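Local coordinates for protein alpha-toxin (Clostridium novyi, PDB 2VK9) that is a clostridial toxin of the TcdA/TcdB family, its catalytic domain belonging to the GT-A glycosyltransferase clan, at residues Asn171-Arg177 / Ile531-Gln537; Lys144-Ile148 / Ser462-Pro466. All blocks are in the same frame, centred on the assembly; numbering follows the deposited sequence.

Both contacts lie in the helical periphery of the GT-A-type catalytic domain, on the same side of the chain's centre. Their own centres are about 11 Å apart. Their segments alternate along the sequence: 144-148, 171-177, 462-466, then 531-537. Helix 140-157 carries the first segment of contact 2, and the next helix, 173-195, carries most of 171-177. Each early segment meets a late one, a loop in contact 2 and a loop running into a short weak helix in contact 1. Arg177 joins the two contacts through a probable hydrogen bond to the Phe464 carbonyl. Pro466 packs on Tyr174 and Ile531. The late chain is thereby folded back onto two consecutive helices.

Contact 1 (Asn171-Arg177 / Ile531-Gln537); sequences NKFYSDR and IAEKEFQ
Lys534 lays its aliphatic chain across the base of Phe173 and past the amide of Asn171. Its CE lies 3.8 Å from Phe173 CB. Its CD is 3.4 Å from Asn171 ND2. The Lys534 and Asn171 side chains run past each other in opposite directions. The lysine chain bends at its last torsion (chi4 -64°). NZ ends 5.9 Å from the centroid of the Phe173 ring, so any cation-pi attraction is weak at most.

The far end of the Phe173 ring meets Gln537, which arrives from the opposite direction. Gln537 NE2 is 3.3 Å from Phe173 CZ, and the amide plane stands 86° from the ring plane. The same NE2 lies near the edge of the Arg177 guanidinium, 3.7 Å from NH1. This is contact between two N-H groups, not a hydrogen bond. Arg177 NH1 is instead bonded to Ser152 of helix 140-157.

Tyr174 supplies the hydrogen bond across the contact. Its OH donates to Ile531 O at 3.2 Å, with a C=O...O angle of 153°. The hydroxyl also touches Lys534 CB at 3.5 Å.

The packing against the first turn or so of helix 173-195 is thus mixed. Lysine methylenes and aromatic carbons lie against two side-chain amides, and one hydrogen bond to a backbone carbonyl adds directional hold.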
ATOM      1  N   ASN A 171     -21.545  20.561  -8.414  1.00 80.38           N
ATOM      2  CA  ASN A 171     -20.099  20.596  -8.672  1.00 78.40           C
ATOM      3  C   ASN A 171     -19.698  20.160 -10.081  1.00 77.05           C
ATOM      4  O   ASN A 171     -18.877  19.248 -10.268  1.00 76.77           O
ATOM      5  CB  ASN A 171     -19.354  19.805  -7.595  1.00 78.46           C
ATOM      6  CG  ASN A 171     -19.864  20.118  -6.200  1.00 78.35           C
ATOM      7  OD1 ASN A 171     -20.446  19.261  -5.527  1.00 77.63           O
ATOM      8  ND2 ASN A 171     -19.676  21.365  -5.772  1.00 78.33           N
ATOM      9  N   LYS A 172     -20.303  20.825 -11.068  1.00 75.43           N
ATOM     10  CA  LYS A 172     -19.861  20.755 -12.456  1.00 73.93           C
ATOM     11  C   LYS A 172     -18.421  21.284 -12.532  1.00 72.48           C
ATOM     12  O   LYS A 172     -17.732  21.142 -13.548  1.00 72.29           O
ATOM     13  CB  LYS A 172     -20.812  21.596 -13.321  1.00 74.04           C
ATOM     14  CG  LYS A 172     -20.606  21.509 -14.828  1.00 74.33           C
ATOM     15  CD  LYS A 172     -21.513  22.512 -15.552  1.00 74.51           C
ATOM     16  CE  LYS A 172     -20.740  23.295 -16.654  1.00 75.25           C
ATOM     17  NZ  LYS A 172     -20.447  22.489 -17.907  1.00 75.41           N
ATOM     18  N   PHE A 173     -17.988  21.882 -11.422  1.00 70.69           N
ATOM     19  CA  PHE A 173     -16.642  22.421 -11.218  1.00 68.91           C
ATOM     20  C   PHE A 173     -15.528  21.423 -11.544  1.00 67.76           C
ATOM     21  O   PHE A 173     -14.682  21.679 -12.403  1.00 67.44           O
ATOM     22  CB  PHE A 173     -16.530  22.889  -9.763  1.00 68.86           C
ATOM     23  CG  PHE A 173     -15.174  23.406  -9.377  1.00 68.62           C
ATOM     24  CD1 PHE A 173     -14.730  24.645  -9.826  1.00 68.41           C
ATOM     25  CD2 PHE A 173     -14.355  22.668  -8.529  1.00 68.43           C
ATOM     26  CE1 PHE A 173     -13.478  25.131  -9.454  1.00 67.88           C
ATOM     27  CE2 PHE A 173     -13.108  23.150  -8.151  1.00 67.85           C
ATOM     28  CZ  PHE A 173     -12.670  24.384  -8.617  1.00 67.92           C
ATOM     29  N   TYR A 174     -15.545  20.283 -10.860  1.00 66.31           N
ATOM     30  CA  TYR A 174     -14.488  19.293 -10.994  1.00 64.90           C
ATOM     31  C   TYR A 174     -14.375  18.696 -12.396  1.00 64.26           C
ATOM     32  O   TYR A 174     -13.286  18.283 -12.801  1.00 64.42           O
ATOM     33  CB  TYR A 174     -14.644  18.192  -9.950  1.00 64.53           C
ATOM     34  CG  TYR A 174     -14.655  18.698  -8.527  1.00 63.95           C
ATOM     35  CD1 TYR A 174     -13.485  19.114  -7.904  1.00 63.52           C
ATOM     36  CD2 TYR A 174     -15.835  18.748  -7.799  1.00 64.03           C
ATOM     37  CE1 TYR A 174     -13.492  19.574  -6.593  1.00 63.43           C
ATOM     38  CE2 TYR A 174     -15.852  19.203  -6.484  1.00 63.99           C
ATOM     39  CZ  TYR A 174     -14.677  19.616  -5.890  1.00 63.63           C
ATOM     40  OH  TYR A 174     -14.694  20.069  -4.595  1.00 63.72           O
ATOM     41  N   SER A 175     -15.488  18.661 -13.130  1.00 63.23           N
ATOM     42  CA  SER A 175     -15.486  18.197 -14.524  1.00 62.28           C
ATOM     43  C   SER A 175     -14.716  19.143 -15.429  1.00 61.50           C
ATOM     44  O   SER A 175     -13.880  18.709 -16.220  1.00 61.38           O
ATOM     45  CB  SER A 175     -16.909  18.045 -15.054  1.00 62.23           C
ATOM     46  OG  SER A 175     -17.588  17.013 -14.369  1.00 62.82           O
ATOM     47  N   ASP A 176     -15.016  20.435 -15.308  1.00 60.65           N
ATOM     48  CA  ASP A 176     -14.362  21.468 -16.107  1.00 59.73           C
ATOM     49  C   ASP A 176     -12.925  21.680 -15.660  1.00 58.64           C
ATOM     50  O   ASP A 176     -12.043  21.877 -16.499  1.00 58.62           O
ATOM     51  CB  ASP A 176     -15.143  22.794 -16.055  1.00 60.13           C
ATOM     52  CG  ASP A 176     -16.244  22.882 -17.123  1.00 60.95           C
ATOM     53  OD1 ASP A 176     -15.936  22.740 -18.334  1.00 61.82           O
ATOM     54  OD2 ASP A 176     -17.418  23.114 -16.750  1.00 61.48           O
ATOM     55  N   ARG A 177     -12.699  21.631 -14.345  1.00 57.20           N
ATOM     56  CA  ARG A 177     -11.354  21.774 -13.787  1.00 55.80           C
ATOM     57  C   ARG A 177     -10.432  20.659 -14.269  1.00 55.37           C
ATOM     58  O   ARG A 177      -9.267  20.914 -14.584  1.00 55.56           O
ATOM     59  CB  ARG A 177     -11.378  21.814 -12.259  1.00 55.49           C
ATOM     60  CG  ARG A 177     -10.039  22.193 -11.654  1.00 53.98           C
ATOM     61  CD  ARG A 177     -10.091  22.309 -10.148  1.00 51.75           C
ATOM     62  NE  ARG A 177     -10.131  21.010  -9.478  1.00 50.56           N
ATOM     63  CZ  ARG A 177     -10.078  20.842  -8.156  1.00 50.17           C
ATOM     64  NH1 ARG A 177      -9.976  21.888  -7.346  1.00 49.73           N
ATOM     65  NH2 ARG A 177     -10.121  19.626  -7.634  1.00 50.17           N
ATOM     66  N   ILE A 531     -17.081  16.709   0.148  1.00 97.93           N
ATOM     67  CA  ILE A 531     -16.612  16.995  -1.206  1.00 98.15           C
ATOM     68  C   ILE A 531     -17.345  18.222  -1.755  1.00 98.20           C
ATOM     69  O   ILE A 531     -16.949  18.807  -2.769  1.00 98.10           O
ATOM     70  CB  ILE A 531     -16.782  15.757  -2.149  1.00 98.27           C
ATOM     71  CG1 ILE A 531     -18.254  15.294  -2.220  1.00 98.44           C
ATOM     72  CG2 ILE A 531     -15.840  14.614  -1.709  1.00 98.30           C
ATOM     73  CD1 ILE A 531     -18.597  14.346  -3.390  1.00 98.11           C
ATOM     74  N   ALA A 532     -18.418  18.599  -1.059  1.00 98.35           N
ATOM     75  CA  ALA A 532     -19.180  19.803  -1.364  1.00 98.39           C
ATOM     76  C   ALA A 532     -18.482  21.043  -0.800  1.00 98.43           C
ATOM     77  O   ALA A 532     -18.943  22.168  -1.007  1.00 98.49           O
ATOM     78  CB  ALA A 532     -20.600  19.681  -0.817  1.00 98.33           C
ATOM     79  N   GLU A 533     -17.364  20.836  -0.096  1.00 98.45           N
ATOM     80  CA  GLU A 533     -16.559  21.942   0.437  1.00 98.36           C
ATOM     81  C   GLU A 533     -15.592  22.524  -0.607  1.00 98.40           C
ATOM     82  O   GLU A 533     -14.427  22.820  -0.327  1.00 98.26           O
ATOM     83  CB  GLU A 533     -15.847  21.541   1.734  1.00 98.38           C
ATOM     84  CG  GLU A 533     -16.786  21.446   2.941  1.00 98.18           C
ATOM     85  CD  GLU A 533     -16.054  21.425   4.276  1.00 98.28           C
ATOM     86  OE1 GLU A 533     -15.170  20.561   4.469  1.00 98.05           O
ATOM     87  OE2 GLU A 533     -16.373  22.269   5.141  1.00 98.01           O
ATOM     88  N   LYS A 534     -16.117  22.652  -1.825  1.00 98.52           N
ATOM     89  CA  LYS A 534     -15.569  23.501  -2.869  1.00 98.58           C
ATOM     90  C   LYS A 534     -15.862  24.945  -2.478  1.00 98.82           C
ATOM     91  O   LYS A 534     -15.115  25.865  -2.815  1.00 98.83           O
ATOM     92  CB  LYS A 534     -16.251  23.160  -4.199  1.00 98.59           C
ATOM     93  CG  LYS A 534     -16.523  24.343  -5.128  1.00 98.39           C
ATOM     94  CD  LYS A 534     -17.512  23.962  -6.227  1.00 98.26           C
ATOM     95  CE  LYS A 534     -17.873  25.158  -7.088  1.00 97.34           C
ATOM     96  NZ  LYS A 534     -18.587  26.209  -6.289  1.00 96.97           N
ATOM     97  N   GLU A 535     -16.962  25.123  -1.751  1.00 99.05           N
ATOM     98  CA  GLU A 535     -17.358  26.417  -1.206  1.00 99.33           C
ATOM     99  C   GLU A 535     -16.277  27.011  -0.302  1.00 99.36           C
ATOM    100  O   GLU A 535     -16.358  28.180   0.079  1.00 99.43           O
ATOM    101  CB  GLU A 535     -18.683  26.290  -0.443  1.00 99.34           C
ATOM    102  CG  GLU A 535     -19.823  25.695  -1.276  1.00 99.58           C
ATOM    103  CD  GLU A 535     -21.194  25.861  -0.632  1.00 99.61           C
ATOM    104  OE1 GLU A 535     -21.292  26.490   0.471  1.00100.06           O
ATOM    105  OE2 GLU A 535     -22.183  25.361  -1.236  1.00 99.89           O
ATOM    106  N   PHE A 536     -15.269  26.201   0.031  1.00 99.44           N
ATOM    107  CA  PHE A 536     -14.115  26.656   0.805  1.00 99.48           C
ATOM    108  C   PHE A 536     -13.176  27.516  -0.045  1.00 99.32           C
ATOM    109  O   PHE A 536     -12.433  28.341   0.490  1.00 99.31           O
ATOM    110  CB  PHE A 536     -13.360  25.459   1.403  1.00 99.57           C
ATOM    111  CG  PHE A 536     -12.462  25.815   2.574  1.00100.37           C
ATOM    112  CD1 PHE A 536     -12.991  25.957   3.865  1.00100.86           C
ATOM    113  CD2 PHE A 536     -11.085  25.990   2.391  1.00100.94           C
ATOM    114  CE1 PHE A 536     -12.165  26.281   4.959  1.00100.90           C
ATOM    115  CE2 PHE A 536     -10.247  26.315   3.476  1.00101.22           C
ATOM    116  CZ  PHE A 536     -10.791  26.461   4.762  1.00101.19           C
ATOM    117  N   GLN A 537     -13.222  27.338  -1.365  1.00 99.19           N
ATOM    118  CA  GLN A 537     -12.303  28.046  -2.261  1.00 99.14           C
ATOM    119  C   GLN A 537     -12.935  29.095  -3.178  1.00 99.21           C
ATOM    120  O   GLN A 537     -12.221  29.902  -3.778  1.00 99.22           O
ATOM    121  CB  GLN A 537     -11.460  27.060  -3.071  1.00 99.12           C
ATOM    122  CG  GLN A 537     -12.186  26.376  -4.207  1.00 98.88           C
ATOM    123  CD  GLN A 537     -11.495  25.098  -4.622  1.00 98.82           C
ATOM    124  OE1 GLN A 537     -11.409  24.146  -3.845  1.00 99.16           O
ATOM    125  NE2 GLN A 537     -10.998  25.067  -5.849  1.00 98.56           N
TER

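Contact 2 (Lys144-Ile148 / Ser462-Pro466); sequences KTAII and SGFKP
Apolar packing carries this contact, and the Phe464 ring is its centre. Ile147 and Ile148, consecutive residues of helix 140-157, both reach CE1 of the ring. Ile148 approaches with CG1, 3.7 Å from Phe464 CE1 and equally close to CD1. Ile147 uses its CG2 branch, 3.8 Å from Phe464 CE1. This methyl is anti to the Ile147 backbone N, while CG1 (chi1 -65°) is set beside that nitrogen. Met178, Ile181 and Lys185 of helix 173-195 also touch the Phe464 side chain.

The aliphatic part of Lys144 completes the set one turn earlier. Its CG lies 4.1 Å from Phe464 CZ. The chain is extended throughout and carries CE to 4.3 Å from Gly463 O, a loose approach. Gly463 has a positive phi (85°), a backbone shape that suits glycine.

Polar bonding lies outside the pair. No hydrogen bond crosses between 144-148 and 462-466, and the carbonyl of Phe464 has its probable hydrogen bond with Arg177 of the next helix. The buried phenylalanine therefore joins the loop to helix 140-157 by nonpolar packing, its ring set against two isoleucines and the methylenes of a lysine.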
ATOM      1  N   LYS A 144       1.871  19.898  -7.190  1.00 33.03           N
ATOM      2  CA  LYS A 144       0.483  19.415  -7.136  1.00 33.28           C
ATOM      3  C   LYS A 144      -0.485  20.515  -6.699  1.00 33.51           C
ATOM      4  O   LYS A 144      -1.521  20.723  -7.332  1.00 33.30           O
ATOM      5  CB  LYS A 144       0.336  18.202  -6.211  1.00 33.22           C
ATOM      6  CG  LYS A 144      -1.020  17.531  -6.331  1.00 32.98           C
ATOM      7  CD  LYS A 144      -1.232  16.517  -5.256  1.00 34.03           C
ATOM      8  CE  LYS A 144      -2.637  15.959  -5.319  1.00 34.93           C
ATOM      9  NZ  LYS A 144      -2.942  15.202  -4.078  1.00 35.84           N
ATOM     10  N   THR A 145      -0.133  21.203  -5.612  1.00 33.78           N
ATOM     11  CA  THR A 145      -0.879  22.355  -5.137  1.00 33.91           C
ATOM     12  C   THR A 145      -1.054  23.361  -6.274  1.00 34.51           C
ATOM     13  O   THR A 145      -2.171  23.792  -6.560  1.00 34.82           O
ATOM     14  CB  THR A 145      -0.190  23.019  -3.923  1.00 33.73           C
ATOM     15  OG1 THR A 145      -0.184  22.108  -2.821  1.00 32.67           O
ATOM     16  CG2 THR A 145      -0.918  24.305  -3.510  1.00 33.19           C
ATOM     17  N   ALA A 146       0.043  23.711  -6.937  1.00 34.99           N
ATOM     18  CA  ALA A 146      -0.019  24.684  -8.013  1.00 35.64           C
ATOM     19  C   ALA A 146      -1.035  24.250  -9.068  1.00 36.13           C
ATOM     20  O   ALA A 146      -1.903  25.034  -9.437  1.00 36.17           O
ATOM     21  CB  ALA A 146       1.359  24.901  -8.627  1.00 35.64           C
ATOM     22  N   ILE A 147      -0.942  22.995  -9.515  1.00 36.79           N
ATOM     23  CA  ILE A 147      -1.841  22.466 -10.541  1.00 37.48           C
ATOM     24  C   ILE A 147      -3.287  22.661 -10.130  1.00 38.28           C
ATOM     25  O   ILE A 147      -4.081  23.166 -10.919  1.00 38.46           O
ATOM     26  CB  ILE A 147      -1.601  20.968 -10.828  1.00 37.39           C
ATOM     27  CG1 ILE A 147      -0.210  20.735 -11.423  1.00 37.37           C
ATOM     28  CG2 ILE A 147      -2.679  20.410 -11.760  1.00 36.76           C
ATOM     29  CD1 ILE A 147       0.073  21.558 -12.657  1.00 38.45           C
ATOM     30  N   ILE A 148      -3.611  22.278  -8.894  1.00 39.18           N
ATOM     31  CA  ILE A 148      -4.972  22.391  -8.370  1.00 39.96           C
ATOM     32  C   ILE A 148      -5.396  23.846  -8.244  1.00 40.87           C
ATOM     33  O   ILE A 148      -6.351  24.255  -8.898  1.00 41.16           O
ATOM     34  CB  ILE A 148      -5.157  21.648  -7.027  1.00 39.67           C
ATOM     35  CG1 ILE A 148      -5.117  20.140  -7.250  1.00 39.22           C
ATOM     36  CG2 ILE A 148      -6.481  22.019  -6.374  1.00 39.27           C
ATOM     37  CD1 ILE A 148      -4.993  19.343  -5.965  1.00 39.56           C
ATOM     38  N   SER A 462      -7.582  10.649 -10.389  1.00 49.59           N
ATOM     39  CA  SER A 462      -7.483  10.300  -8.973  1.00 50.37           C
ATOM     40  C   SER A 462      -6.695  11.351  -8.216  1.00 50.99           C
ATOM     41  O   SER A 462      -5.594  11.723  -8.621  1.00 51.03           O
ATOM     42  CB  SER A 462      -6.848   8.921  -8.788  1.00 50.31           C
ATOM     43  OG  SER A 462      -6.827   8.553  -7.418  1.00 50.29           O
ATOM     44  N   GLY A 463      -7.278  11.838  -7.126  1.00 51.81           N
ATOM     45  CA  GLY A 463      -6.679  12.913  -6.351  1.00 53.01           C
ATOM     46  C   GLY A 463      -7.014  14.288  -6.891  1.00 53.96           C
ATOM     47  O   GLY A 463      -6.755  15.292  -6.237  1.00 54.31           O
ATOM     48  N   PHE A 464      -7.583  14.348  -8.087  1.00 54.92           N
ATOM     49  CA  PHE A 464      -8.010  15.617  -8.661  1.00 56.04           C
ATOM     50  C   PHE A 464      -9.533  15.696  -8.787  1.00 57.12           C
ATOM     51  O   PHE A 464     -10.106  16.789  -8.765  1.00 57.12           O
ATOM     52  CB  PHE A 464      -7.337  15.851 -10.013  1.00 55.86           C
ATOM     53  CG  PHE A 464      -5.859  16.075  -9.923  1.00 55.82           C
ATOM     54  CD1 PHE A 464      -5.348  17.350  -9.685  1.00 55.19           C
ATOM     55  CD2 PHE A 464      -4.969  15.012 -10.078  1.00 55.58           C
ATOM     56  CE1 PHE A 464      -3.974  17.565  -9.601  1.00 54.80           C
ATOM     57  CE2 PHE A 464      -3.593  15.219  -9.988  1.00 55.22           C
ATOM     58  CZ  PHE A 464      -3.096  16.499  -9.755  1.00 54.89           C
ATOM     59  N   LYS A 465     -10.176  14.535  -8.936  1.00 58.37           N
ATOM     60  CA  LYS A 465     -11.634  14.430  -8.856  1.00 59.58           C
ATOM     61  C   LYS A 465     -12.052  13.873  -7.471  1.00 59.88           C
ATOM     62  O   LYS A 465     -11.526  12.849  -7.031  1.00 59.85           O
ATOM     63  CB  LYS A 465     -12.200  13.594 -10.017  1.00 59.68           C
ATOM     64  CG  LYS A 465     -13.723  13.706 -10.111  1.00 61.00           C
ATOM     65  CD  LYS A 465     -14.384  12.971 -11.268  1.00 60.70           C
ATOM     66  CE  LYS A 465     -15.914  12.984 -11.049  1.00 61.32           C
ATOM     67  NZ  LYS A 465     -16.664  12.119 -12.007  1.00 62.82           N
ATOM     68  N   PRO A 466     -13.014  14.545  -6.797  1.00 60.39           N
ATOM     69  CA  PRO A 466     -13.261  14.465  -5.352  1.00 60.68           C
ATOM     70  C   PRO A 466     -13.327  13.077  -4.714  1.00 60.91           C
ATOM     71  O   PRO A 466     -12.810  12.907  -3.600  1.00 61.16           O
ATOM     72  CB  PRO A 466     -14.612  15.183  -5.185  1.00 60.64           C
ATOM     73  CG  PRO A 466     -15.189  15.251  -6.557  1.00 60.69           C
ATOM     74  CD  PRO A 466     -13.998  15.438  -7.426  1.00 60.53           C
TER